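Local coordinates for acyl-CoA dehydrogenase domain protein Tcur3481 (Thermomonospora curvata, PDB 6WY9) that binds FAD and probably acts as an acyl-CoA dehydrogenase, oxidising acyl-CoA thioesters with the flavin as electron acceptor, at residues 15-20 against 75-80; 193-198 against 333-338; 91-96 against 117-122; 145-150 against 165-170. All coordinates share one frame; numbering follows the deposited sequence.

Contact 1 (15-20 against 75-80)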
loop_
_atom_site.group_PDB
_atom_site.type_symbol
_atom_site.label_atom_id
_atom_site.label_comp_id
_atom_site.label_asym_id
_atom_site.label_seq_id
_atom_site.Cartn_x
_atom_site.Cartn_y
_atom_site.Cartn_z
ATOM N N LEU B 15 34.955 13.044 -0.112
ATOM C CA LEU B 15 35.345 14.074 -1.068
ATOM C C LEU B 15 34.124 14.575 -1.832
ATOM O O LEU B 15 33.894 15.791 -1.943
ATOM C CB LEU B 15 36.407 13.509 -2.011
ATOM C CG LEU B 15 37.170 14.360 -3.016
ATOM C CD1 LEU B 15 37.556 15.689 -2.385
ATOM C CD2 LEU B 15 38.432 13.597 -3.537
ATOM N N ALA B 16 33.328 13.645 -2.370
ATOM C CA ALA B 16 32.128 14.048 -3.098
ATOM C C ALA B 16 31.196 14.841 -2.195
ATOM O O ALA B 16 30.648 15.875 -2.598
ATOM C CB ALA B 16 31.412 12.829 -3.673
ATOM N N ARG B 17 31.048 14.400 -0.954
ATOM C CA ARG B 17 30.168 15.098 -0.029
ATOM C C ARG B 17 30.602 16.544 0.168
ATOM O O ARG B 17 29.764 17.450 0.197
ATOM C CB ARG B 17 30.135 14.366 1.304
ATOM C CG ARG B 17 29.233 15.016 2.325
ATOM C CD ARG B 17 28.885 13.998 3.433
ATOM N NE ARG B 17 27.966 12.941 2.972
ATOM C CZ ARG B 17 27.791 11.750 3.557
ATOM N NH1 ARG B 17 28.474 11.403 4.641
ATOM N NH2 ARG B 17 26.929 10.884 3.048
ATOM N N GLN B 18 31.911 16.783 0.318
ATOM C CA GLN B 18 32.372 18.144 0.552
ATOM C C GLN B 18 32.136 19.004 -0.677
ATOM O O GLN B 18 31.723 20.167 -0.573
ATOM C CB GLN B 18 33.858 18.153 0.907
ATOM C CG GLN B 18 34.378 19.558 1.199
ATOM C CD GLN B 18 33.785 20.144 2.472
ATOM O OE1 GLN B 18 33.051 21.149 2.444
ATOM N NE2 GLN B 18 34.081 19.505 3.598
ATOM N N ILE B 19 32.433 18.458 -1.856
ATOM C CA ILE B 19 32.283 19.243 -3.074
ATOM C C ILE B 19 30.804 19.561 -3.312
ATOM O O ILE B 19 30.423 20.714 -3.570
ATOM C CB ILE B 19 32.943 18.499 -4.245
ATOM C CG1 ILE B 19 34.470 18.487 -4.026
ATOM C CG2 ILE B 19 32.543 19.064 -5.657
ATOM C CD1 ILE B 19 35.153 17.647 -5.071
ATOM N N PHE B 20 29.941 18.554 -3.155
ATOM C CA PHE B 20 28.514 18.781 -3.356
ATOM C C PHE B 20 27.963 19.741 -2.318
ATOM O O PHE B 20 27.120 20.582 -2.628
ATOM C CB PHE B 20 27.748 17.452 -3.308
ATOM C CG PHE B 20 27.946 16.578 -4.526
ATOM C CD1 PHE B 20 27.886 17.109 -5.810
ATOM C CD2 PHE B 20 28.155 15.215 -4.387
ATOM C CE1 PHE B 20 28.042 16.305 -6.930
ATOM C CE2 PHE B 20 28.317 14.409 -5.511
ATOM C CZ PHE B 20 28.265 14.947 -6.774
ATOM N N LEU B 75 27.218 8.652 -7.230
ATOM C CA LEU B 75 25.844 9.014 -7.582
ATOM C C LEU B 75 24.961 9.144 -6.349
ATOM O O LEU B 75 24.003 9.939 -6.338
ATOM C CB LEU B 75 25.239 7.965 -8.553
ATOM C CG LEU B 75 25.897 7.964 -9.945
ATOM C CD1 LEU B 75 25.249 6.934 -10.891
ATOM C CD2 LEU B 75 25.901 9.398 -10.557
ATOM N N GLU B 76 25.198 8.293 -5.347
ATOM C CA GLU B 76 24.403 8.379 -4.142
ATOM C C GLU B 76 24.656 9.706 -3.424
ATOM O O GLU B 76 23.706 10.378 -2.987
ATOM C CB GLU B 76 24.690 7.183 -3.228
ATOM C CG GLU B 76 23.912 7.274 -1.930
ATOM C CD GLU B 76 24.153 6.107 -0.961
ATOM O OE1 GLU B 76 24.943 5.190 -1.269
ATOM O OE2 GLU B 76 23.537 6.118 0.130
ATOM N N GLU B 77 25.918 10.114 -3.293
ATOM C CA GLU B 77 26.166 11.452 -2.746
ATOM C C GLU B 77 25.555 12.534 -3.614
ATOM O O GLU B 77 25.079 13.545 -3.095
ATOM C CB GLU B 77 27.662 11.759 -2.612
ATOM C CG GLU B 77 28.239 11.262 -1.358
ATOM C CD GLU B 77 27.499 11.706 -0.094
ATOM O OE1 GLU B 77 27.235 12.912 0.176
ATOM O OE2 GLU B 77 27.223 10.798 0.661
ATOM N N GLN B 78 25.639 12.391 -4.934
ATOM C CA GLN B 78 25.027 13.407 -5.781
ATOM C C GLN B 78 23.533 13.537 -5.491
ATOM O O GLN B 78 23.016 14.653 -5.326
ATOM C CB GLN B 78 25.259 13.116 -7.263
ATOM C CG GLN B 78 24.341 14.013 -8.097
ATOM C CD GLN B 78 24.252 13.651 -9.545
ATOM O OE1 GLN B 78 24.431 12.480 -9.944
ATOM N NE2 GLN B 78 23.912 14.637 -10.362
ATOM N N GLY B 79 22.815 12.408 -5.409
ATOM C CA GLY B 79 21.387 12.489 -5.120
ATOM C C GLY B 79 21.084 13.072 -3.753
ATOM O O GLY B 79 20.077 13.770 -3.574
ATOM N N ARG B 80 21.954 12.821 -2.769
ATOM C CA ARG B 80 21.745 13.402 -1.439
ATOM C C ARG B 80 21.622 14.924 -1.477
ATOM O O ARG B 80 20.978 15.527 -0.606
ATOM C CB ARG B 80 22.906 13.017 -0.541
ATOM C CG ARG B 80 22.552 12.142 0.574
ATOM C CD ARG B 80 23.813 11.729 1.277
ATOM N NE ARG B 80 23.647 10.425 1.891
ATOM C CZ ARG B 80 24.177 9.299 1.428
ATOM N NH1 ARG B 80 24.945 9.295 0.333
ATOM N NH2 ARG B 80 23.947 8.165 2.084
#

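Contact 2 (193-198 against 333-338)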
loop_
_atom_site.group_PDB
_atom_site.type_symbol
_atom_site.label_atom_id
_atom_site.label_comp_id
_atom_site.label_asym_id
_atom_site.label_seq_id
_atom_site.Cartn_x
_atom_site.Cartn_y
_atom_site.Cartn_z
ATOM N N THR B 193 10.414 17.367 -15.393
ATOM C CA THR B 193 10.008 17.501 -13.998
ATOM C C THR B 193 11.149 17.951 -13.100
ATOM O O THR B 193 10.995 18.874 -12.301
ATOM C CB THR B 193 9.483 16.139 -13.522
ATOM O OG1 THR B 193 8.312 15.794 -14.269
ATOM C CG2 THR B 193 9.154 16.182 -12.020
ATOM N N SER B 194 12.307 17.288 -13.203
ATOM C CA SER B 194 13.447 17.642 -12.356
ATOM C C SER B 194 14.043 19.015 -12.674
ATOM O O SER B 194 14.932 19.479 -11.938
ATOM C CB SER B 194 14.533 16.558 -12.500
ATOM O OG SER B 194 15.138 16.655 -13.784
ATOM N N ARG B 195 13.615 19.669 -13.755
ATOM C CA ARG B 195 14.181 20.948 -14.247
ATOM C C ARG B 195 15.460 20.721 -15.053
ATOM O O ARG B 195 16.188 21.709 -15.321
ATOM C CB ARG B 195 14.532 21.983 -13.165
ATOM C CG ARG B 195 13.431 22.435 -12.237
ATOM C CD ARG B 195 12.571 23.425 -12.952
ATOM N NE ARG B 195 11.649 24.156 -12.085
ATOM C CZ ARG B 195 10.803 25.064 -12.557
ATOM N NH1 ARG B 195 9.971 25.698 -11.733
ATOM N NH2 ARG B 195 10.796 25.329 -13.870
ATOM N N ASP B 196 15.792 19.474 -15.404
ATOM C CA ASP B 196 16.836 19.247 -16.390
ATOM C C ASP B 196 16.381 19.845 -17.717
ATOM O O ASP B 196 15.183 20.019 -17.963
ATOM C CB ASP B 196 17.101 17.733 -16.552
ATOM C CG ASP B 196 18.204 17.422 -17.590
ATOM O OD1 ASP B 196 19.292 18.044 -17.502
ATOM O OD2 ASP B 196 18.000 16.528 -18.487
ATOM N N MET B 197 17.330 20.147 -18.583
ATOM C CA MET B 197 16.981 20.513 -19.951
ATOM C C MET B 197 17.373 19.332 -20.851
ATOM O O MET B 197 18.551 19.154 -21.183
ATOM C CB MET B 197 17.651 21.805 -20.382
ATOM C CG MET B 197 17.061 22.389 -21.674
ATOM S SD MET B 197 15.311 22.911 -21.503
ATOM C CE MET B 197 15.350 24.276 -20.320
ATOM N N ALA B 198 16.373 18.524 -21.220
ATOM C CA ALA B 198 16.547 17.342 -22.059
ATOM C C ALA B 198 16.402 17.723 -23.534
ATOM O O ALA B 198 16.097 18.871 -23.878
ATOM C CB ALA B 198 15.542 16.249 -21.660
ATOM N N TYR B 333 13.827 17.346 -3.994
ATOM C CA TYR B 333 13.886 15.894 -3.804
ATOM C C TYR B 333 12.642 15.235 -4.381
ATOM O O TYR B 333 12.726 14.198 -5.056
ATOM C CB TYR B 333 14.038 15.591 -2.302
ATOM C CG TYR B 333 15.381 16.095 -1.822
ATOM C CD1 TYR B 333 15.586 17.452 -1.555
ATOM C CD2 TYR B 333 16.466 15.225 -1.721
ATOM C CE1 TYR B 333 16.854 17.926 -1.192
ATOM C CE2 TYR B 333 17.740 15.687 -1.336
ATOM C CZ TYR B 333 17.914 17.035 -1.080
ATOM O OH TYR B 333 19.172 17.477 -0.700
ATOM N N PHE B 334 11.479 15.869 -4.179
ATOM C CA PHE B 334 10.259 15.380 -4.826
ATOM C C PHE B 334 10.419 15.345 -6.349
ATOM O O PHE B 334 10.076 14.345 -7.005
ATOM C CB PHE B 334 9.046 16.259 -4.439
ATOM C CG PHE B 334 7.786 15.765 -5.051
ATOM C CD1 PHE B 334 7.229 14.571 -4.623
ATOM C CD2 PHE B 334 7.213 16.426 -6.128
ATOM C CE1 PHE B 334 6.069 14.046 -5.235
ATOM C CE2 PHE B 334 6.058 15.923 -6.732
ATOM C CZ PHE B 334 5.482 14.720 -6.277
ATOM N N LEU B 335 10.914 16.450 -6.938
ATOM C CA LEU B 335 11.035 16.520 -8.399
ATOM C C LEU B 335 12.021 15.465 -8.928
ATOM O O LEU B 335 11.738 14.787 -9.922
ATOM C CB LEU B 335 11.463 17.927 -8.851
ATOM C CG LEU B 335 10.502 19.084 -8.496
ATOM C CD1 LEU B 335 11.060 20.412 -9.010
ATOM C CD2 LEU B 335 9.123 18.750 -9.137
ATOM N N TRP B 336 13.206 15.360 -8.307
ATOM C CA TRP B 336 14.174 14.326 -8.681
ATOM C C TRP B 336 13.611 12.916 -8.486
ATOM O O TRP B 336 13.731 12.054 -9.372
ATOM C CB TRP B 336 15.464 14.482 -7.857
ATOM C CG TRP B 336 16.409 15.536 -8.404
ATOM C CD1 TRP B 336 16.100 16.817 -8.733
ATOM C CD2 TRP B 336 17.827 15.379 -8.663
ATOM N NE1 TRP B 336 17.227 17.477 -9.172
ATOM C CE2 TRP B 336 18.298 16.613 -9.140
ATOM C CE3 TRP B 336 18.731 14.317 -8.514
ATOM C CZ2 TRP B 336 19.650 16.826 -9.503
ATOM C CZ3 TRP B 336 20.091 14.538 -8.860
ATOM C CH2 TRP B 336 20.527 15.780 -9.351
ATOM N N GLY B 337 13.033 12.646 -7.313
ATOM C CA GLY B 337 12.535 11.306 -7.040
ATOM C C GLY B 337 11.493 10.888 -8.054
ATOM O O GLY B 337 11.545 9.782 -8.600
ATOM N N LYS B 338 10.557 11.793 -8.331
ATOM C CA LYS B 338 9.473 11.555 -9.273
ATOM C C LYS B 338 10.030 11.281 -10.672
ATOM O O LYS B 338 9.661 10.297 -11.326
ATOM C CB LYS B 338 8.531 12.780 -9.218
ATOM C CG LYS B 338 7.508 12.966 -10.315
ATOM C CD LYS B 338 6.062 12.596 -9.854
ATOM C CE LYS B 338 5.047 12.614 -11.036
ATOM N NZ LYS B 338 3.737 11.848 -10.716
#

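Contact 3 (91-96 against 117-122)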
loop_
_atom_site.group_PDB
_atom_site.type_symbol
_atom_site.label_atom_id
_atom_site.label_comp_id
_atom_site.label_asym_id
_atom_site.label_seq_id
_atom_site.Cartn_x
_atom_site.Cartn_y
_atom_site.Cartn_z
ATOM N N LEU B 91 28.849 9.191 -17.219
ATOM C CA LEU B 91 29.695 8.102 -16.707
ATOM C C LEU B 91 29.155 6.716 -17.057
ATOM O O LEU B 91 29.950 5.788 -17.232
ATOM C CB LEU B 91 29.893 8.229 -15.182
ATOM C CG LEU B 91 30.761 9.461 -14.810
ATOM C CD1 LEU B 91 30.988 9.679 -13.282
ATOM C CD2 LEU B 91 32.122 9.436 -15.578
ATOM N N VAL B 92 27.826 6.536 -17.123
ATOM C CA VAL B 92 27.289 5.296 -17.694
ATOM C C VAL B 92 27.704 5.164 -19.164
ATOM O O VAL B 92 28.113 4.085 -19.618
ATOM C CB VAL B 92 25.751 5.219 -17.514
ATOM C CG1 VAL B 92 25.152 4.033 -18.277
ATOM C CG2 VAL B 92 25.348 5.134 -15.992
ATOM N N ALA B 93 27.617 6.250 -19.938
ATOM C CA ALA B 93 28.087 6.148 -21.319
ATOM C C ALA B 93 29.560 5.787 -21.351
ATOM O O ALA B 93 29.990 4.964 -22.174
ATOM C CB ALA B 93 27.838 7.452 -22.077
ATOM N N ALA B 94 30.355 6.371 -20.438
ATOM C CA ALA B 94 31.793 6.120 -20.477
ATOM C C ALA B 94 32.110 4.683 -20.084
ATOM O O ALA B 94 33.031 4.065 -20.641
ATOM C CB ALA B 94 32.538 7.114 -19.569
ATOM N N LEU B 95 31.385 4.150 -19.097
ATOM C CA LEU B 95 31.550 2.748 -18.733
ATOM C C LEU B 95 31.125 1.821 -19.868
ATOM O O LEU B 95 31.755 0.781 -20.088
ATOM C CB LEU B 95 30.768 2.444 -17.450
ATOM C CG LEU B 95 31.342 3.001 -16.147
ATOM C CD1 LEU B 95 30.405 2.588 -14.950
ATOM C CD2 LEU B 95 32.731 2.463 -15.954
ATOM N N ALA B 96 30.072 2.179 -20.616
ATOM C CA ALA B 96 29.713 1.406 -21.809
ATOM C C ALA B 96 30.843 1.418 -22.832
ATOM O O ALA B 96 31.122 0.397 -23.484
ATOM C CB ALA B 96 28.437 1.957 -22.443
ATOM N N ARG B 117 35.162 16.576 -21.770
ATOM C CA ARG B 117 34.301 15.822 -22.685
ATOM C C ARG B 117 33.163 15.194 -21.904
ATOM O O ARG B 117 33.404 14.341 -21.045
ATOM C CB ARG B 117 35.071 14.714 -23.401
ATOM C CG ARG B 117 34.220 13.902 -24.373
ATOM C CD ARG B 117 34.962 12.686 -24.975
ATOM N NE ARG B 117 36.359 12.980 -25.308
ATOM C CZ ARG B 117 36.777 13.479 -26.465
ATOM N NH1 ARG B 117 38.070 13.685 -26.654
ATOM N NH2 ARG B 117 35.915 13.774 -27.428
ATOM N N ARG B 118 31.934 15.596 -22.212
ATOM C CA ARG B 118 30.757 14.988 -21.600
ATOM C C ARG B 118 29.996 14.202 -22.656
ATOM O O ARG B 118 30.163 14.403 -23.862
ATOM C CB ARG B 118 29.831 16.021 -20.962
ATOM C CG ARG B 118 30.487 16.821 -19.805
ATOM C CD ARG B 118 29.455 17.466 -18.893
ATOM N NE ARG B 118 28.527 18.375 -19.581
ATOM C CZ ARG B 118 28.631 19.704 -19.542
ATOM N NH1 ARG B 118 29.620 20.266 -18.853
ATOM N NH2 ARG B 118 27.758 20.475 -20.193
ATOM N N LEU B 119 29.127 13.327 -22.168
ATOM C CA LEU B 119 28.357 12.424 -23.000
ATOM C C LEU B 119 26.940 12.411 -22.476
ATOM O O LEU B 119 26.660 12.893 -21.373
ATOM C CB LEU B 119 28.934 11.005 -22.969
ATOM C CG LEU B 119 30.398 10.996 -23.411
ATOM C CD1 LEU B 119 31.068 9.753 -22.884
ATOM C CD2 LEU B 119 30.344 10.979 -24.896
ATOM N N THR B 120 26.037 11.847 -23.269
ATOM C CA THR B 120 24.755 11.450 -22.707
ATOM C C THR B 120 24.313 10.186 -23.427
ATOM O O THR B 120 24.972 9.704 -24.353
ATOM C CB THR B 120 23.713 12.590 -22.796
ATOM O OG1 THR B 120 22.491 12.164 -22.188
ATOM C CG2 THR B 120 23.457 12.997 -24.270
ATOM N N VAL B 121 23.202 9.624 -22.953
ATOM C CA VAL B 121 22.656 8.403 -23.518
ATOM C C VAL B 121 21.207 8.657 -23.909
ATOM O O VAL B 121 20.460 9.322 -23.174
ATOM C CB VAL B 121 22.769 7.237 -22.522
ATOM C CG1 VAL B 121 24.224 7.079 -22.156
ATOM C CG2 VAL B 121 21.911 7.502 -21.239
ATOM N N ALA B 122 20.825 8.103 -25.053
ATOM C CA ALA B 122 19.502 8.250 -25.655
ATOM C C ALA B 122 18.922 6.840 -25.722
ATOM O O ALA B 122 19.081 6.128 -26.711
ATOM C CB ALA B 122 19.592 8.925 -27.042
#

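Contact 4 (145-150 against 165-170)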
loop_
_atom_site.group_PDB
_atom_site.type_symbol
_atom_site.label_atom_id
_atom_site.label_comp_id
_atom_site.label_asym_id
_atom_site.label_seq_id
_atom_site.Cartn_x
_atom_site.Cartn_y
_atom_site.Cartn_z
ATOM N N TRP B 145 27.303 2.958 -39.800
ATOM C CA TRP B 145 25.859 2.822 -39.719
ATOM C C TRP B 145 25.224 4.181 -39.954
ATOM O O TRP B 145 25.829 5.221 -39.683
ATOM C CB TRP B 145 25.423 2.277 -38.343
ATOM C CG TRP B 145 25.977 0.932 -38.058
ATOM C CD1 TRP B 145 27.221 0.641 -37.609
ATOM C CD2 TRP B 145 25.307 -0.313 -38.228
ATOM N NE1 TRP B 145 27.377 -0.714 -37.489
ATOM C CE2 TRP B 145 26.214 -1.326 -37.860
ATOM C CE3 TRP B 145 24.026 -0.671 -38.655
ATOM C CZ2 TRP B 145 25.890 -2.678 -37.917
ATOM C CZ3 TRP B 145 23.696 -2.016 -38.704
ATOM C CH2 TRP B 145 24.629 -3.005 -38.339
ATOM N N ARG B 146 23.981 4.162 -40.436
ATOM C CA ARG B 146 23.149 5.356 -40.403
ATOM C C ARG B 146 21.863 5.059 -39.647
ATOM O O ARG B 146 21.222 4.023 -39.877
ATOM C CB ARG B 146 22.871 5.858 -41.815
ATOM C CG ARG B 146 24.134 6.295 -42.485
ATOM C CD ARG B 146 23.872 6.995 -43.779
ATOM N NE ARG B 146 25.120 7.387 -44.421
ATOM C CZ ARG B 146 25.750 8.532 -44.189
ATOM N NH1 ARG B 146 26.885 8.818 -44.823
ATOM N NH2 ARG B 146 25.246 9.398 -43.331
ATOM N N LEU B 147 21.510 5.978 -38.740
ATOM C CA LEU B 147 20.397 5.878 -37.811
ATOM C C LEU B 147 19.287 6.838 -38.211
ATOM O O LEU B 147 19.539 8.018 -38.491
ATOM C CB LEU B 147 20.831 6.229 -36.375
ATOM C CG LEU B 147 22.107 5.581 -35.815
ATOM C CD1 LEU B 147 22.376 5.987 -34.369
ATOM C CD2 LEU B 147 22.053 4.060 -35.956
ATOM N N SER B 148 18.055 6.332 -38.208
ATOM C CA SER B 148 16.881 7.143 -38.501
ATOM C C SER B 148 15.788 6.822 -37.501
ATOM O O SER B 148 15.406 5.661 -37.345
ATOM C CB SER B 148 16.368 6.906 -39.921
ATOM O OG SER B 148 17.197 7.550 -40.866
ATOM N N GLY B 149 15.267 7.857 -36.865
ATOM C CA GLY B 149 14.219 7.705 -35.881
ATOM C C GLY B 149 14.214 8.934 -34.997
ATOM O O GLY B 149 14.795 9.969 -35.348
ATOM N N THR B 150 13.563 8.798 -33.848
ATOM C CA THR B 150 13.522 9.857 -32.845
ATOM C C THR B 150 13.745 9.225 -31.491
ATOM O O THR B 150 13.282 8.104 -31.254
ATOM C CB THR B 150 12.175 10.547 -32.816
ATOM O OG1 THR B 150 11.214 9.532 -32.563
ATOM C CG2 THR B 150 11.839 11.157 -34.158
ATOM N N VAL B 165 23.300 6.019 -28.579
ATOM C CA VAL B 165 21.920 5.960 -29.068
ATOM C C VAL B 165 21.555 4.496 -29.304
ATOM O O VAL B 165 22.249 3.814 -30.061
ATOM C CB VAL B 165 21.772 6.740 -30.392
ATOM C CG1 VAL B 165 20.342 6.565 -31.000
ATOM C CG2 VAL B 165 22.157 8.204 -30.215
ATOM N N SER B 166 20.455 4.025 -28.700
ATOM C CA SER B 166 19.995 2.668 -28.956
ATOM C C SER B 166 19.134 2.645 -30.225
ATOM O O SER B 166 18.343 3.566 -30.479
ATOM C CB SER B 166 19.232 2.124 -27.725
ATOM O OG SER B 166 17.978 2.758 -27.559
ATOM N N ALA B 167 19.337 1.614 -31.053
ATOM C CA ALA B 167 18.647 1.446 -32.335
ATOM C C ALA B 167 18.626 -0.035 -32.715
ATOM O O ALA B 167 19.454 -0.825 -32.251
ATOM C CB ALA B 167 19.317 2.266 -33.449
ATOM N N THR B 168 17.680 -0.407 -33.564
ATOM C CA THR B 168 17.585 -1.786 -34.055
ATOM C C THR B 168 18.146 -1.868 -35.472
ATOM O O THR B 168 17.676 -1.166 -36.385
ATOM C CB THR B 168 16.141 -2.283 -33.974
ATOM O OG1 THR B 168 15.754 -2.310 -32.582
ATOM C CG2 THR B 168 15.962 -3.714 -34.612
ATOM N N GLY B 169 19.194 -2.687 -35.637
ATOM C CA GLY B 169 19.761 -2.959 -36.935
ATOM C C GLY B 169 19.235 -4.257 -37.517
ATOM O O GLY B 169 18.266 -4.830 -37.015
ATOM N N PRO B 170 19.852 -4.734 -38.608
ATOM C CA PRO B 170 19.432 -6.025 -39.184
ATOM C C PRO B 170 19.609 -7.204 -38.242
ATOM O O PRO B 170 18.904 -8.202 -38.389
ATOM C CB PRO B 170 20.327 -6.182 -40.428
ATOM C CG PRO B 170 20.876 -4.844 -40.700
ATOM C CD PRO B 170 20.858 -4.050 -39.434
#

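Contact 1 (15-20 against 75-80)
Glu-77 OE2 is shared by two guanidinium groups, that of Arg-17 from the facing helix and that of Arg-80 one turn along its own. Arg-80 NH1 stands 2.7 Å from Glu-77 OE2 in a salt bridge. Across the contact Arg-17 NH2 is modelled so near to OE2 that the exact length is doubtful. The sounder link uses the second oxygen: Arg-17 NE donates to Glu-77 OE1 at 2.9 Å with an N-H...O angle of 147°. That donor comes from above the carboxylate plane, and the guanidinium and carboxylate planes stand 71° apart, so the pair is not a flat bidentate one. The arginine chain bends at chi3, which turns NE toward the carboxylate. Glu-76 completes the network, with a weak bond from Arg-80 NH2 to its OE2. The two arginines lie close, Arg-17 NH2 sitting over one face of the Arg-80 guanidinium, and the two glutamates probably offset this repulsion. All this joins helices 5-23 and 67-80 of the all-helical N-terminal domain of the acyl-CoA dehydrogenase fold; over 15-20 and 75-80 the local axes run 28° apart and approach to 9.2 Å. Beside the charges the packing is of van der Waals kind, against side chain and backbone alike. Ala-16 CB meets Glu-77 CB at 4.0 Å, and Gln-78 CA sits over the face of the Phe-20 ring in a CH-pi contact, 3.9 Å from its centroid. Phe-20 CZ also touches Gln-78 CB at 3.6 Å, while the Gln-78 amide leads away to bond Ala-83 O.

Contact 2 (193-198 against 333-338)
Leu-335 rests its side chain on the carbonyl of Thr-193. Leu-335 CB, 3.6 Å from Thr-193 O, also lies 4.0 Å from Ser-194 CA. Leu-335 CG follows at 3.8 Å from the same Thr-193 O, and both methyls stay against that oxygen, CD1 leaning toward Arg-195 CG and Leu-335 CD2 coming within 3.9 Å of Thr-193 CG2. Anti to the backbone N, Thr-193 CG2 also meets Lys-338 CG at 4.0 Å, so it sits across one helical turn between Leu-335 and Lys-338. Here the turn that leads into strand 197-203 of the beta domain lies against helix 330-340 of the C-terminal helical domain, which makes this a seam between domains. The same threonine also belongs to an assembly interface: Thr-193 O accepts a hydrogen bond from a basic side chain in the chain of a different protein, Thr-193 OG1 bonds an acidic one there, and Lys-338 NZ also finds a polar partner in that chain. Further round the helix, Trp-336 turns its indole back toward the turn, and Trp-336 CD1 meets Ser-194 CB at 4.1 Å. The Ser-194 backbone N is bonded to Gln-339 OE1, a polar tie beside the leucine.

Contact 3 (91-96 against 117-122)
Ala-93 puts a single methyl group into the notch between Leu-119 and Val-121, the two strand residues whose side chains rise toward the helix. Its CB touches Val-121 CG1 at 3.6 Å on one flank and Leu-119 CB at 3.8 Å on the other; the floor is the peptide between them, with Thr-120 O 4.3 Å from Ala-93 CB. Val-121 presents CG1 because that methyl stands anti to the carbonyl carbon (chi1 -57°), and its surface extends as far as Ala-93 CA. Leucine makes the larger bump. Leu-119 CD1 lies 4.0 Å from Ala-93 CB and reaches on to the backbone N of Ala-94, so it fits beside the shallow surface made by two successive alanines. Such small residues let the elements come close: helix 87-100, from the N-terminal domain, lies across strand 118-122 of the beta sheet at 87°, with only 7.1 Å between the local axes, nearer than the roughly 10 Å usual for a helix on a sheet. Leu-164 of the neighbouring strand 160-169 also touches Ala-93, and Ile-97 packs on Leu-119 from the next helical turn. Thr-120 points away from the helix and gives its hydroxyl a partner in Pro-155 O. Leu-119 O, in turn, is bonded by Thr-90 OG1, which adds a polar tie from the same helix to a contact made otherwise of hydrocarbon.

Contact 4 (145-150 against 165-170)
Leu-147 and Trp-145 both point CB toward 165-170 and place CG anti to the carbonyl carbon (chi1 -48° and -61°); the tips then meet Val-165 and Ala-167 in one case and Pro-170 in the other. The leucine fork divides its work. Leu-147 CD1 meets Val-165 CG1 at 4.0 Å, the two side chains running antiparallel alongside one another, while Leu-147 CD2 lies 4.1 Å from Ala-167 CB. The tryptophan meets the proline tip to tip: Pro-170 CD stands near the plane of the indole, at its edge, 3.6 Å from Trp-145 CZ3. Gly-169, having no side chain, lets the backbone pass close to that same corner, its CA 4.4 Å from Trp-145 CZ3. Strands 145-148 and 165-169 face each other rather than pair, crossing at 102° with their local axes 8.3 Å apart; this is the orthogonal packing of sheet layers in the middle beta domain of the acyl-CoA dehydrogenase fold. Strand 172-179 helps fill the interior, where Phe-176 packs on Leu-147 and Ala-167 and makes an edge-to-face contact with the indole, and Val-178 touches Leu-147 and Val-165. Toward Pro-170 the interface reaches solvent, and Pro-140 of strand 137-141 packs there against both the tryptophan and the proline.

How the contacts relate
Contact 3 is wholly buried and almost purely aliphatic, whereas contact 1 adds a charged network to a largely buried helix pair. Contacts 2 and 4 are only partly buried, the former bordering the chain of a different protein and the latter, its centre about 23 Å from the centre of the chain, opening to solvent at one end. Contacts 2, 3 and 4 all reach the same mixed sheet, but helices pack against it in contacts 2 and 3, whereas in contact 4 two of its own strands face each other. Contacts 3 and 4 share a strand pair, joined by a probable bond of 3.2 Å from Ser-166 N to Ala-122 O. Contacts 1 and 2 meet where Tyr-333 OH probably bonds Arg-80 O, connecting the two helical domains.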